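Local coordinates for cell surface protein (PDB 4GT6) that is of unknown function but, as an extracellular leucine-rich repeat protein of a gut bacterium, may bind other proteins, at residues Val253-Thr258 with Val276-Thr281; Val270-Ser275 with Ile293-Arg298. All coordinates share one frame; numbering follows the deposited sequence. Where two conformers were deposited one is given.

In the fold
Both interactions join neighbouring coils of the leucine-rich repeat region, and both run parallel. Interaction 1 pairs 253-258 with 276-281, interaction 2 pairs 270-275 with 293-298. Their segments alternate along the chain, and their centres lie about 10 Å apart. The strand pairs belong to two different sheets. Each contact has a buried apolar side and a more open polar one, but interaction 2 has more exposed residues. Interaction 1 relies on backbone bonds and an arginine bonded to a serine. Interaction 2 instead has a lysine-glutamate salt bridge, in the conformer given, and an aspartate bonded to a backbone N, beside a sodium ion. S275 OG to V253 O and S296 OG to V276 O tie the two together.

Interaction 1: residues Val253-Thr258 with Val276-Thr281; sequences VARIET and VVSIGT. With EDO (1,2-ethanediol), chain B; EDO (1,2-ethanediol), chain L.
R255 sets CG anti to its backbone N (chi1 168°), and its chain then runs extended to NE across S278. S278 turns OG between its own N and carbonyl carbon (chi1 66°), facing the arginine. R255 NH1 donates to S278 OG at 2.9 Å, and the oxygen lies in the guanidinium plane. CD of R255 also passes close to this hydroxyl. G280 N lies over one face of the guanidinium.

The other edge of the group meets E257. NE donates to OE1 at 2.7 Å in a salt bridge, and NH2 donates to OE2. This side-on grip uses two nitrogens and both carboxylate oxygens. T258 N also donates to OE2, from the same face of the carboxylate as NH2. A 1,2-ethanediol, probably from the crystallisation liquor, accepts from NH1 and NH2 and takes a bond from T281 N.

The backbones run parallel, as in stacked coils of a leucine-rich repeat. V277 N bonds to A254 O at 2.8 Å. I256 N bonds to S278 O, and G280 N to I256 O at 2.7 Å. In the conformer given, T258 OG1 adds a side-chain bond by donating to T281 O at 2.6 Å. L235 on strand 233-237 makes backbone bonds to R255 and E257, so 253-256 is flanked on both sides.

Apolar groups fill the buried side. I256 CD1 reaches I279 CG1 and V276 CG1, both at 4.2 Å. I256 and I279 lie side by side, as do V253 and V276, where CG1 of V253 meets CG2 of V276.

The contact thus separates its chemistry. Aliphatic branches pack inward, while the arginine charge is met by E257. E257 and S278 together restrain the guanidinium, whose nearness probably favours an ionised E257 carboxylate.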
ATOM      1  N   VAL A 253      13.863  -2.554 -20.203  1.00 15.04           N
ATOM      2  CA  VAL A 253      13.509  -2.228 -18.807  1.00 13.51           C
ATOM      3  C   VAL A 253      14.716  -1.502 -18.217  1.00 17.30           C
ATOM      4  O   VAL A 253      15.830  -2.030 -18.277  1.00 16.32           O
ATOM      5  CB  VAL A 253      13.110  -3.475 -17.974  1.00 16.15           C
ATOM      6  CG1 VAL A 253      12.985  -3.113 -16.474  1.00 15.27           C
ATOM      7  CG2 VAL A 253      11.801  -4.072 -18.496  1.00 15.79           C
ATOM      8  N   ALA A 254      14.510  -0.284 -17.702  1.00 13.73           N
ATOM      9  CA  ALA A 254      15.609   0.529 -17.164  1.00 14.77           C
ATOM     10  C   ALA A 254      15.726   0.436 -15.652  1.00 17.89           C
ATOM     11  O   ALA A 254      16.766   0.783 -15.085  1.00 18.11           O
ATOM     12  CB  ALA A 254      15.399   1.981 -17.558  1.00 16.73           C
ATOM     13  N   ARG A 255      14.660  -0.017 -14.992  1.00 14.02           N
ATOM     14  CA  ARG A 255      14.622  -0.040 -13.530  1.00 13.24           C
ATOM     15  C   ARG A 255      13.731  -1.153 -13.017  1.00 16.26           C
ATOM     16  O   ARG A 255      12.680  -1.425 -13.597  1.00 16.91           O
ATOM     17  CB  ARG A 255      14.075   1.334 -13.039  1.00 16.26           C
ATOM     18  CG  ARG A 255      13.694   1.381 -11.527  1.00 22.65           C
ATOM     19  CD  ARG A 255      13.785   2.764 -10.924  1.00 28.65           C
ATOM     20  NE  ARG A 255      13.379   2.778  -9.509  1.00 24.16           N
ATOM     21  CZ  ARG A 255      14.212   2.758  -8.469  1.00 35.98           C
ATOM     22  NH1 ARG A 255      15.523   2.680  -8.658  1.00 27.10           N
ATOM     23  NH2 ARG A 255      13.736   2.808  -7.230  1.00 20.83           N
ATOM     24  N   ILE A 256      14.150  -1.779 -11.912  1.00 13.66           N
ATOM     25  CA  ILE A 256      13.325  -2.713 -11.152  1.00 13.55           C
ATOM     26  C   ILE A 256      12.885  -1.871  -9.965  1.00 16.63           C
ATOM     27  O   ILE A 256      13.733  -1.499  -9.143  1.00 15.44           O
ATOM     28  CB  ILE A 256      14.040  -4.029 -10.731  1.00 16.26           C
ATOM     29  CG1 ILE A 256      14.576  -4.801 -11.943  1.00 16.85           C
ATOM     30  CG2 ILE A 256      13.065  -4.901  -9.911  1.00 14.91           C
ATOM     31  CD1 ILE A 256      15.725  -5.788 -11.567  1.00 21.94           C
ATOM     32  N   GLU A 257      11.592  -1.510  -9.901  1.00 13.37           N
ATOM     33  CA  GLU A 257      11.103  -0.611  -8.869  1.00 13.83           C
ATOM     34  C   GLU A 257      11.067  -1.320  -7.478  1.00 16.03           C
ATOM     35  O   GLU A 257      11.200  -2.546  -7.381  1.00 15.02           O
ATOM     36  CB  GLU A 257       9.744  -0.002  -9.282  1.00 16.11           C
ATOM     37  CG  GLU A 257       9.309   1.240  -8.507  1.00 25.13           C
ATOM     38  CD  GLU A 257      10.397   2.277  -8.292  1.00 36.99           C
ATOM     39  OE1 GLU A 257      10.707   3.008  -9.259  1.00 24.29           O
ATOM     40  OE2 GLU A 257      11.013   2.282  -7.199  1.00 22.53           O
ATOM     41  N   THR A 258      10.984  -0.522  -6.414  0.67 14.15           N
ATOM     42  CA  THR A 258      10.987  -1.013  -5.037  0.67 13.94           C
ATOM     43  C   THR A 258       9.916  -2.097  -4.852  0.67 16.37           C
ATOM     44  O   THR A 258       8.794  -1.956  -5.346  0.67 14.66           O
ATOM     45  CB  THR A 258      10.845   0.155  -4.033  0.67 18.24           C
ATOM     46  OG1 THR A 258      10.907  -0.353  -2.694  0.67 14.85           O
ATOM     47  CG2 THR A 258       9.562   0.955  -4.211  0.67 16.75           C
ATOM     48  N   VAL A 276      18.924  -2.464 -17.457  1.00 15.21           N
ATOM     49  CA  VAL A 276      18.564  -2.146 -16.058  1.00 15.07           C
ATOM     50  C   VAL A 276      19.720  -1.359 -15.429  1.00 18.50           C
ATOM     51  O   VAL A 276      20.853  -1.867 -15.358  1.00 18.91           O
ATOM     52  CB  VAL A 276      18.193  -3.393 -15.209  1.00 18.13           C
ATOM     53  CG1 VAL A 276      18.051  -3.032 -13.714  1.00 17.54           C
ATOM     54  CG2 VAL A 276      16.898  -4.033 -15.713  1.00 18.20           C
ATOM     55  N   VAL A 277      19.439  -0.130 -15.004  1.00 14.22           N
ATOM     56  CA  VAL A 277      20.480   0.726 -14.410  1.00 15.65           C
ATOM     57  C   VAL A 277      20.275   0.902 -12.901  1.00 19.82           C
ATOM     58  O   VAL A 277      21.178   1.401 -12.225  1.00 18.92           O
ATOM     59  CB  VAL A 277      20.645   2.093 -15.119  1.00 20.74           C
ATOM     60  CG1 VAL A 277      21.040   1.904 -16.583  1.00 20.44           C
ATOM     61  CG2 VAL A 277      19.402   2.975 -14.983  1.00 20.67           C
ATOM     62  N   SER A 278      19.091   0.556 -12.372  1.00 16.45           N
ATOM     63  CA  SER A 278      18.851   0.687 -10.926  1.00 15.87           C
ATOM     64  C   SER A 278      17.802  -0.304 -10.440  1.00 19.61           C
ATOM     65  O   SER A 278      16.941  -0.733 -11.196  1.00 16.81           O
ATOM     66  CB  SER A 278      18.435   2.109 -10.542  1.00 18.38           C
ATOM     67  OG  SER A 278      17.177   2.463 -11.086  1.00 22.59           O
ATOM     68  N   ILE A 279      17.909  -0.658  -9.165  1.00 17.88           N
ATOM     69  CA  ILE A 279      17.013  -1.574  -8.442  1.00 17.80           C
ATOM     70  C   ILE A 279      16.520  -0.852  -7.203  1.00 20.45           C
ATOM     71  O   ILE A 279      17.337  -0.265  -6.485  1.00 19.64           O
ATOM     72  CB  ILE A 279      17.749  -2.882  -8.055  1.00 20.60           C
ATOM     73  CG1 ILE A 279      18.396  -3.568  -9.277  1.00 20.80           C
ATOM     74  CG2 ILE A 279      16.801  -3.846  -7.352  1.00 19.95           C
ATOM     75  CD1 ILE A 279      19.385  -4.697  -8.890  1.00 29.15           C
ATOM     76  N   GLY A 280      15.215  -0.934  -6.935  1.00 16.53           N
ATOM     77  CA  GLY A 280      14.624  -0.296  -5.771  1.00 16.03           C
ATOM     78  C   GLY A 280      14.782  -1.110  -4.502  1.00 16.43           C
ATOM     79  O   GLY A 280      15.005  -2.325  -4.542  1.00 14.95           O
ATOM     80  N   THR A 281      14.599  -0.450  -3.365  1.00 16.07           N
ATOM     81  CA  THR A 281      14.622  -1.078  -2.036  1.00 16.33           C
ATOM     82  C   THR A 281      13.740  -2.338  -2.003  1.00 17.31           C
ATOM     83  O   THR A 281      12.613  -2.321  -2.513  1.00 16.87           O
ATOM     84  CB  THR A 281      14.103  -0.070  -0.984  1.00 21.58           C
ATOM     85  OG1 THR A 281      14.999   1.041  -0.949  1.00 20.70           O
ATOM     86  CG2 THR A 281      13.981  -0.698   0.432  1.00 20.56           C
TER
HETATM   87  C1  EDO B 900      15.522   3.191  -3.804  1.00 43.55           C
HETATM   88  O1  EDO B 900      14.286   2.502  -4.030  1.00 38.10           O
HETATM   89  C2  EDO B 900      16.650   2.643  -4.713  1.00 47.21           C
HETATM   90  O2  EDO B 900      16.676   3.328  -5.955  1.00 48.98           O
HETATM   91  C1  EDO L 910      10.482   2.606  -0.178  1.00 35.06           C
HETATM   92  O1  EDO L 910      10.289   1.328  -0.762  1.00 22.05           O
HETATM   93  C2  EDO L 910      11.261   3.568  -1.093  1.00 38.65           C
HETATM   94  O2  EDO L 910      10.411   4.027  -2.116  1.00 42.20           O

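Interaction 2: residues Val270-Ser275 with Ile293-Arg298; sequences VKMPDS and IEFSSR. With NA (sodium ion), chain R; EDO (1,2-ethanediol), chain I.
V270 and I293 pair on parallel strands of adjacent leucine-rich repeat coils. Two backbone bonds join the segments: E294 N to V270 O at 3.0 Å and M272 N to E294 O at 2.9 Å.

The apolar contacts lie on the V270 and I293 face and continue through M272, a selenomethionine. V270 CG1 meets I293 CG1 at 3.9 Å. CE of M272 touches I293 CG2 and F295 CD1, the latter at 3.6 Å. I293 CG2 stands over the centre of the F295 ring, and I316 of the next strand borders both residues.

Charged groups occupy the other face. In the conformer given, K271 NZ forms a salt bridge to E294 OE1 at 2.8 Å; E294 reaches it with an extended chain, CG anti to N (chi1 -176°).

Polar bonds link the loops after the strands. S297 N donates to D274 OD1 from above the carboxylate plane. S296 OG accepts from R298 N, an ST turn, and bonds to V276 O. A water bridges D274 OD2 and S297 OG.

The sodium ion is bound by four waters and E320 O, and S297 O coordinates it at 2.4 Å.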
ATOM      1  N   VAL A 270      16.274 -15.499 -11.774  1.00 17.15           N
ATOM      2  CA  VAL A 270      15.920 -14.240 -12.434  1.00 17.05           C
ATOM      3  C   VAL A 270      17.124 -13.770 -13.269  1.00 20.70           C
ATOM      4  O   VAL A 270      18.273 -13.944 -12.852  1.00 19.22           O
ATOM      5  CB  VAL A 270      15.393 -13.149 -11.454  1.00 21.88           C
ATOM      6  CG1 VAL A 270      16.449 -12.719 -10.431  1.00 22.21           C
ATOM      7  CG2 VAL A 270      14.816 -11.937 -12.202  1.00 21.81           C
ATOM      8  N   LYS A 271      16.845 -13.189 -14.456  1.00 17.22           N
ATOM      9  CA  LYS A 271      17.888 -12.653 -15.327  0.50 17.20           C
ATOM     10  C   LYS A 271      17.552 -11.208 -15.655  1.00 21.00           C
ATOM     11  O   LYS A 271      16.408 -10.902 -15.988  1.00 19.46           O
ATOM     12  CB  LYS A 271      18.067 -13.508 -16.590  0.50 19.80           C
ATOM     13  CG  LYS A 271      18.685 -14.858 -16.247  0.50 28.80           C
ATOM     14  CD  LYS A 271      18.836 -15.812 -17.415  0.50 38.64           C
ATOM     15  CE  LYS A 271      19.327 -17.166 -16.950  0.50 43.11           C
ATOM     16  NZ  LYS A 271      20.619 -17.081 -16.209  0.50 49.84           N
HETATM   17  N   MSE A 272      18.532 -10.311 -15.481  1.00 20.05           N
HETATM   18  CA  MSE A 272      18.367  -8.872 -15.747  1.00 19.24           C
HETATM   19  C   MSE A 272      19.069  -8.504 -17.034  1.00 22.69           C
HETATM   20  O   MSE A 272      20.228  -8.881 -17.177  1.00 22.81           O
HETATM   21  CB  MSE A 272      19.006  -8.000 -14.636  1.00 20.71           C
HETATM   22  CG  MSE A 272      18.441  -8.169 -13.305  1.00 26.63           C
HETATM   23 SE   MSE A 272      19.375  -6.890 -12.196  0.75 31.64          SE
HETATM   24  CE  MSE A 272      19.130  -7.985 -10.615  1.00 28.36           C
ATOM     25  N   PRO A 273      18.448  -7.675 -17.910  1.00 18.86           N
ATOM     26  CA  PRO A 273      19.170  -7.175 -19.078  1.00 18.50           C
ATOM     27  C   PRO A 273      20.113  -6.048 -18.651  1.00 20.25           C
ATOM     28  O   PRO A 273      19.877  -5.417 -17.593  1.00 17.23           O
ATOM     29  CB  PRO A 273      18.034  -6.642 -19.975  1.00 20.03           C
ATOM     30  CG  PRO A 273      17.027  -6.115 -18.997  1.00 23.10           C
ATOM     31  CD  PRO A 273      17.095  -7.079 -17.812  1.00 19.38           C
ATOM     32  N   ASP A 274      21.101  -5.713 -19.507  1.00 18.34           N
ATOM     33  CA  ASP A 274      22.032  -4.629 -19.187  1.00 18.87           C
ATOM     34  C   ASP A 274      21.366  -3.244 -19.293  1.00 22.16           C
ATOM     35  O   ASP A 274      21.943  -2.261 -18.822  1.00 21.36           O
ATOM     36  CB  ASP A 274      23.298  -4.706 -20.046  1.00 20.94           C
ATOM     37  CG  ASP A 274      24.148  -5.940 -19.762  1.00 25.46           C
ATOM     38  OD1 ASP A 274      24.079  -6.470 -18.625  1.00 22.18           O
ATOM     39  OD2 ASP A 274      24.891  -6.363 -20.667  1.00 30.59           O
ATOM     40  N   SER A 275      20.117  -3.177 -19.822  1.00 18.03           N
ATOM     41  CA  SER A 275      19.367  -1.910 -19.850  1.00 17.03           C
ATOM     42  C   SER A 275      18.948  -1.510 -18.424  1.00 17.73           C
ATOM     43  O   SER A 275      18.668  -0.336 -18.190  1.00 17.94           O
ATOM     44  CB  SER A 275      18.150  -1.993 -20.780  1.00 18.54           C
ATOM     45  OG  SER A 275      17.235  -3.018 -20.426  1.00 17.08           O
ATOM     46  N   ILE A 293      20.592 -15.544  -9.671  1.00 21.83           N
ATOM     47  CA  ILE A 293      20.399 -14.160 -10.097  1.00 21.70           C
ATOM     48  C   ILE A 293      21.513 -13.792 -11.072  1.00 24.93           C
ATOM     49  O   ILE A 293      22.683 -13.942 -10.728  1.00 25.21           O
ATOM     50  CB  ILE A 293      20.375 -13.166  -8.889  1.00 26.08           C
ATOM     51  CG1 ILE A 293      19.255 -13.504  -7.896  1.00 27.92           C
ATOM     52  CG2 ILE A 293      20.234 -11.695  -9.387  1.00 26.19           C
ATOM     53  CD1 ILE A 293      19.748 -13.705  -6.528  1.00 40.13           C
ATOM     54  N   GLU A 294      21.146 -13.333 -12.277  1.00 20.73           N
ATOM     55  CA  GLU A 294      22.076 -12.819 -13.282  1.00 20.72           C
ATOM     56  C   GLU A 294      21.843 -11.312 -13.313  1.00 23.25           C
ATOM     57  O   GLU A 294      20.750 -10.856 -13.651  1.00 21.87           O
ATOM     58  CB  GLU A 294      21.838 -13.483 -14.643  1.00 22.71           C
ATOM     59  CG  GLU A 294      22.834 -13.077 -15.720  1.00 34.20           C
ATOM     60  CD  GLU A 294      22.765 -13.871 -17.012  1.00 56.73           C
ATOM     61  OE1 GLU A 294      22.412 -15.073 -16.964  1.00 46.33           O
ATOM     62  OE2 GLU A 294      23.098 -13.294 -18.073  1.00 60.18           O
ATOM     63  N   PHE A 295      22.841 -10.549 -12.880  1.00 19.30           N
ATOM     64  CA  PHE A 295      22.739  -9.113 -12.770  1.00 17.69           C
ATOM     65  C   PHE A 295      23.036  -8.390 -14.052  1.00 20.71           C
ATOM     66  O   PHE A 295      23.838  -8.854 -14.852  1.00 22.28           O
ATOM     67  CB  PHE A 295      23.758  -8.615 -11.726  1.00 19.50           C
ATOM     68  CG  PHE A 295      23.439  -9.011 -10.307  1.00 20.71           C
ATOM     69  CD1 PHE A 295      22.531  -8.276  -9.552  1.00 23.13           C
ATOM     70  CD2 PHE A 295      24.044 -10.123  -9.726  1.00 23.87           C
ATOM     71  CE1 PHE A 295      22.231  -8.646  -8.234  1.00 23.85           C
ATOM     72  CE2 PHE A 295      23.764 -10.477  -8.399  1.00 25.91           C
ATOM     73  CZ  PHE A 295      22.872  -9.728  -7.659  1.00 23.37           C
ATOM     74  N   SER A 296      22.487  -7.173 -14.168  1.00 16.06           N
ATOM     75  CA  SER A 296      22.820  -6.234 -15.214  1.00 15.74           C
ATOM     76  C   SER A 296      24.257  -5.732 -14.980  1.00 20.63           C
ATOM     77  O   SER A 296      24.634  -5.504 -13.816  1.00 20.16           O
ATOM     78  CB  SER A 296      21.864  -5.051 -15.142  1.00 18.27           C
ATOM     79  OG  SER A 296      22.423  -3.968 -15.869  1.00 21.01           O
ATOM     80  N   SER A 297      25.011  -5.468 -16.064  1.00 17.24           N
ATOM     81  CA  SER A 297      26.372  -4.921 -15.944  1.00 18.40           C
ATOM     82  C   SER A 297      26.347  -3.405 -15.637  1.00 21.89           C
ATOM     83  O   SER A 297      27.411  -2.812 -15.460  1.00 22.19           O
ATOM     84  CB  SER A 297      27.149  -5.166 -17.242  1.00 22.27           C
ATOM     85  OG  SER A 297      26.581  -4.391 -18.290  1.00 25.58           O
ATOM     86  N   ARG A 298      25.147  -2.765 -15.620  1.00 17.51           N
ATOM     87  CA  ARG A 298      25.057  -1.307 -15.449  1.00 17.59           C
ATOM     88  C   ARG A 298      24.502  -0.861 -14.085  1.00 20.54           C
ATOM     89  O   ARG A 298      24.424   0.343 -13.819  1.00 20.74           O
ATOM     90  CB  ARG A 298      24.257  -0.676 -16.605  1.00 20.36           C
ATOM     91  CG  ARG A 298      25.055  -0.771 -17.930  1.00 26.66           C
ATOM     92  CD  ARG A 298      24.333  -0.206 -19.140  1.00 41.24           C
ATOM     93  NE  ARG A 298      24.132   1.241 -19.065  1.00 52.54           N
ATOM     94  CZ  ARG A 298      23.050   1.873 -19.511  1.00 68.04           C
ATOM     95  NH1 ARG A 298      22.041   1.186 -20.037  1.00 58.05           N
ATOM     96  NH2 ARG A 298      22.955   3.193 -19.410  1.00 49.01           N
TER
HETATM   97 NA    NA R 916      28.895  -3.432 -13.701  1.00 29.74          NA
HETATM   98  C1  EDO I 907      23.407  -9.905 -17.991  1.00 62.68           C
HETATM   99  O1  EDO I 907      22.665  -8.808 -18.503  1.00 59.39           O
HETATM  100  C2  EDO I 907      24.909  -9.770 -18.376  1.00 64.31           C
HETATM  101  O2  EDO I 907      25.479  -8.633 -17.740  1.00 64.13           O
HETATM  102  O   HOH W   1      27.747  -6.126 -20.485  1.00 57.64           O
HETATM  103  O   HOH W   2      18.655   1.928 -19.599  1.00 27.40           O
HETATM  104  O   HOH W   3      26.829  -4.079 -12.515  1.00 19.69           O
HETATM  105  O   HOH W   4      28.408  -1.207 -12.826  1.00 20.53           O
HETATM  106  O   HOH W   5      30.785  -2.521 -14.969  1.00 27.31           O
HETATM  107  O   HOH W   6      29.487  -5.652 -14.472  0.67 20.01           O